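Local coordinates for protein lysine-sensitive aspartokinase 3 (Escherichia coli, PDB 2J0W) that catalyses the ATP-dependent phosphorylation of L-aspartate to 4-phospho-L-aspartate, opening the lysine biosynthetic pathway, and is feedback-inhibited by lysine, at residues 33-38 and 206-211. Residues are numbered along the deposited sequence; the frame is centred on the assembly and turned at random.
Sequences VRLVVL and ALLAEA
L208, in the last turn of helix 200-211, meets two side chains of strand 33-38 at once: L35 at its base and V37 at its tip. CD2 of L35 comes closest to CB of L208, at 3.9 Å, near the root of the side chain, and the two side chains run at about a right angle. L35 gets there by stretching straight out from the strand, with CG opposite the backbone N (chi1 -178°). With CG anti to its carbonyl carbon (chi1 -58°) and chi2 at 150°, L208 turns CD1 toward V37, where it lies 4.1 Å from CG2; that methyl of V37, not CG1, is the one that meets it. Both contacts are purely apolar and all three residues are buried, yet the shared surface is small, 102 Å² in total, and the CA atoms of L35 and A209 remain 8.8 Å apart. The V37 side chain also lies about 4 Å from that of K8 of the ATP site, close to S201 of the substrate site, and about 8 Å from the bound aspartate, so this packing probably lies just behind the substrate pocket. Strand 33-38 runs parallel between strands 5-9 and 178-182 in the main sheet of the amino acid kinase domain; helix 200-211 packs on its L35 and V37 face, while L174 of helix 159-176 also touches L35.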
ATOM      1  N   VAL A  33      42.105 -12.564   9.074  1.00 59.00           N
ATOM      2  CA  VAL A  33      41.413 -13.048   7.887  1.00 61.08           C
ATOM      3  C   VAL A  33      41.771 -14.525   7.765  1.00 62.68           C
ATOM      4  O   VAL A  33      42.903 -14.881   7.425  1.00 65.21           O
ATOM      5  CB  VAL A  33      41.881 -12.309   6.620  1.00 61.31           C
ATOM      6  CG1 VAL A  33      41.144 -12.835   5.388  1.00 65.21           C
ATOM      7  CG2 VAL A  33      41.625 -10.824   6.761  1.00 56.91           C
ATOM      8  N   ARG A  34      40.795 -15.372   8.057  1.00 58.39           N
ATOM      9  CA  ARG A  34      40.981 -16.811   8.017  1.00 59.55           C
ATOM     10  C   ARG A  34      40.132 -17.425   6.911  1.00 58.45           C
ATOM     11  O   ARG A  34      40.395 -18.536   6.447  1.00 61.28           O
ATOM     12  CB  ARG A  34      40.588 -17.400   9.365  1.00 63.69           C
ATOM     13  CG  ARG A  34      41.272 -16.698  10.534  1.00 75.85           C
ATOM     14  CD  ARG A  34      42.213 -17.637  11.248  1.00 85.04           C
ATOM     15  NE  ARG A  34      43.004 -18.413  10.303  1.00 93.63           N
ATOM     16  CZ  ARG A  34      44.139 -19.023  10.613  1.00 97.62           C
ATOM     17  NH1 ARG A  34      44.625 -18.940  11.847  1.00101.31           N
ATOM     18  NH2 ARG A  34      44.787 -19.716   9.690  1.00 99.23           N
ATOM     19  N   LEU A  35      39.094 -16.709   6.501  1.00 54.75           N
ATOM     20  CA  LEU A  35      38.229 -17.202   5.443  1.00 55.45           C
ATOM     21  C   LEU A  35      38.088 -16.172   4.332  1.00 56.80           C
ATOM     22  O   LEU A  35      37.767 -15.004   4.580  1.00 59.15           O
ATOM     23  CB  LEU A  35      36.847 -17.553   6.003  1.00 57.97           C
ATOM     24  CG  LEU A  35      35.806 -18.143   5.042  1.00 51.66           C
ATOM     25  CD1 LEU A  35      36.298 -19.431   4.394  1.00 47.38           C
ATOM     26  CD2 LEU A  35      34.555 -18.416   5.824  1.00 55.62           C
ATOM     27  N   VAL A  36      38.342 -16.604   3.105  1.00 51.31           N
ATOM     28  CA  VAL A  36      38.215 -15.704   1.976  1.00 52.73           C
ATOM     29  C   VAL A  36      37.099 -16.230   1.084  1.00 52.33           C
ATOM     30  O   VAL A  36      36.939 -17.443   0.911  1.00 51.34           O
ATOM     31  CB  VAL A  36      39.535 -15.614   1.173  1.00 55.29           C
ATOM     32  CG1 VAL A  36      39.392 -14.606   0.028  1.00 53.03           C
ATOM     33  CG2 VAL A  36      40.663 -15.203   2.100  1.00 50.91           C
ATOM     34  N   VAL A  37      36.315 -15.313   0.537  1.00 47.81           N
ATOM     35  CA  VAL A  37      35.219 -15.689  -0.326  1.00 50.07           C
ATOM     36  C   VAL A  37      35.433 -15.000  -1.656  1.00 52.14           C
ATOM     37  O   VAL A  37      35.552 -13.776  -1.715  1.00 55.03           O
ATOM     38  CB  VAL A  37      33.882 -15.270   0.306  1.00 54.92           C
ATOM     39  CG1 VAL A  37      32.738 -15.478  -0.668  1.00 51.82           C
ATOM     40  CG2 VAL A  37      33.655 -16.084   1.564  1.00 50.67           C
ATOM     41  N   LEU A  38      35.504 -15.786  -2.726  1.00 51.33           N
ATOM     42  CA  LEU A  38      35.732 -15.219  -4.049  1.00 49.39           C
ATOM     43  C   LEU A  38      34.579 -15.440  -4.996  1.00 44.59           C
ATOM     44  O   LEU A  38      33.905 -16.462  -4.930  1.00 43.21           O
ATOM     45  CB  LEU A  38      36.965 -15.839  -4.697  1.00 59.04           C
ATOM     46  CG  LEU A  38      38.341 -15.726  -4.050  1.00 60.45           C
ATOM     47  CD1 LEU A  38      39.331 -16.491  -4.920  1.00 55.28           C
ATOM     48  CD2 LEU A  38      38.748 -14.265  -3.911  1.00 62.30           C
ATOM     49  N   ALA A 206      28.435 -13.051   4.334  1.00 47.25           N
ATOM     50  CA  ALA A 206      27.721 -12.780   5.573  1.00 49.48           C
ATOM     51  C   ALA A 206      27.258 -14.088   6.218  1.00 53.63           C
ATOM     52  O   ALA A 206      27.343 -14.249   7.434  1.00 58.49           O
ATOM     53  CB  ALA A 206      26.523 -11.888   5.298  1.00 48.09           C
ATOM     54  N   LEU A 207      26.783 -15.023   5.393  1.00 53.86           N
ATOM     55  CA  LEU A 207      26.273 -16.314   5.870  1.00 55.10           C
ATOM     56  C   LEU A 207      27.269 -17.151   6.662  1.00 55.89           C
ATOM     57  O   LEU A 207      26.959 -17.633   7.758  1.00 55.62           O
ATOM     58  CB  LEU A 207      25.745 -17.141   4.689  1.00 51.34           C
ATOM     59  CG  LEU A 207      24.540 -16.549   3.945  1.00 47.09           C
ATOM     60  CD1 LEU A 207      24.392 -17.218   2.586  1.00 48.50           C
ATOM     61  CD2 LEU A 207      23.276 -16.706   4.783  1.00 39.27           C
ATOM     62  N   LEU A 208      28.456 -17.334   6.095  1.00 55.28           N
ATOM     63  CA  LEU A 208      29.506 -18.125   6.734  1.00 56.01           C
ATOM     64  C   LEU A 208      30.078 -17.390   7.949  1.00 55.61           C
ATOM     65  O   LEU A 208      30.590 -18.014   8.889  1.00 50.44           O
ATOM     66  CB  LEU A 208      30.612 -18.421   5.716  1.00 50.67           C
ATOM     67  CG  LEU A 208      30.155 -19.158   4.452  1.00 47.50           C
ATOM     68  CD1 LEU A 208      31.027 -18.770   3.273  1.00 41.11           C
ATOM     69  CD2 LEU A 208      30.207 -20.642   4.693  1.00 28.68           C
ATOM     70  N   ALA A 209      29.985 -16.060   7.918  1.00 55.90           N
ATOM     71  CA  ALA A 209      30.467 -15.225   9.012  1.00 57.84           C
ATOM     72  C   ALA A 209      29.585 -15.502  10.232  1.00 60.97           C
ATOM     73  O   ALA A 209      30.086 -15.707  11.342  1.00 61.44           O
ATOM     74  CB  ALA A 209      30.388 -13.761   8.625  1.00 46.86           C
ATOM     75  N   GLU A 210      28.273 -15.516  10.011  1.00 58.75           N
ATOM     76  CA  GLU A 210      27.323 -15.789  11.077  1.00 60.81           C
ATOM     77  C   GLU A 210      27.487 -17.210  11.570  1.00 62.79           C
ATOM     78  O   GLU A 210      27.568 -17.457  12.775  1.00 67.07           O
ATOM     79  CB  GLU A 210      25.897 -15.599  10.580  1.00 61.58           C
ATOM     80  CG  GLU A 210      24.862 -16.330  11.407  1.00 58.19           C
ATOM     81  CD  GLU A 210      23.458 -15.892  11.070  1.00 70.43           C
ATOM     82  OE1 GLU A 210      23.148 -15.769   9.864  1.00 75.83           O
ATOM     83  OE2 GLU A 210      22.663 -15.673  12.008  1.00 74.67           O
ATOM     84  N   ALA A 211      27.535 -18.147  10.630  1.00 61.69           N
ATOM     85  CA  ALA A 211      27.682 -19.560  10.964  1.00 61.63           C
ATOM     86  C   ALA A 211      28.963 -19.864  11.731  1.00 61.77           C
ATOM     87  O   ALA A 211      29.002 -20.812  12.518  1.00 64.21           O
ATOM     88  CB  ALA A 211      27.627 -20.410   9.697  1.00 60.32           C
TER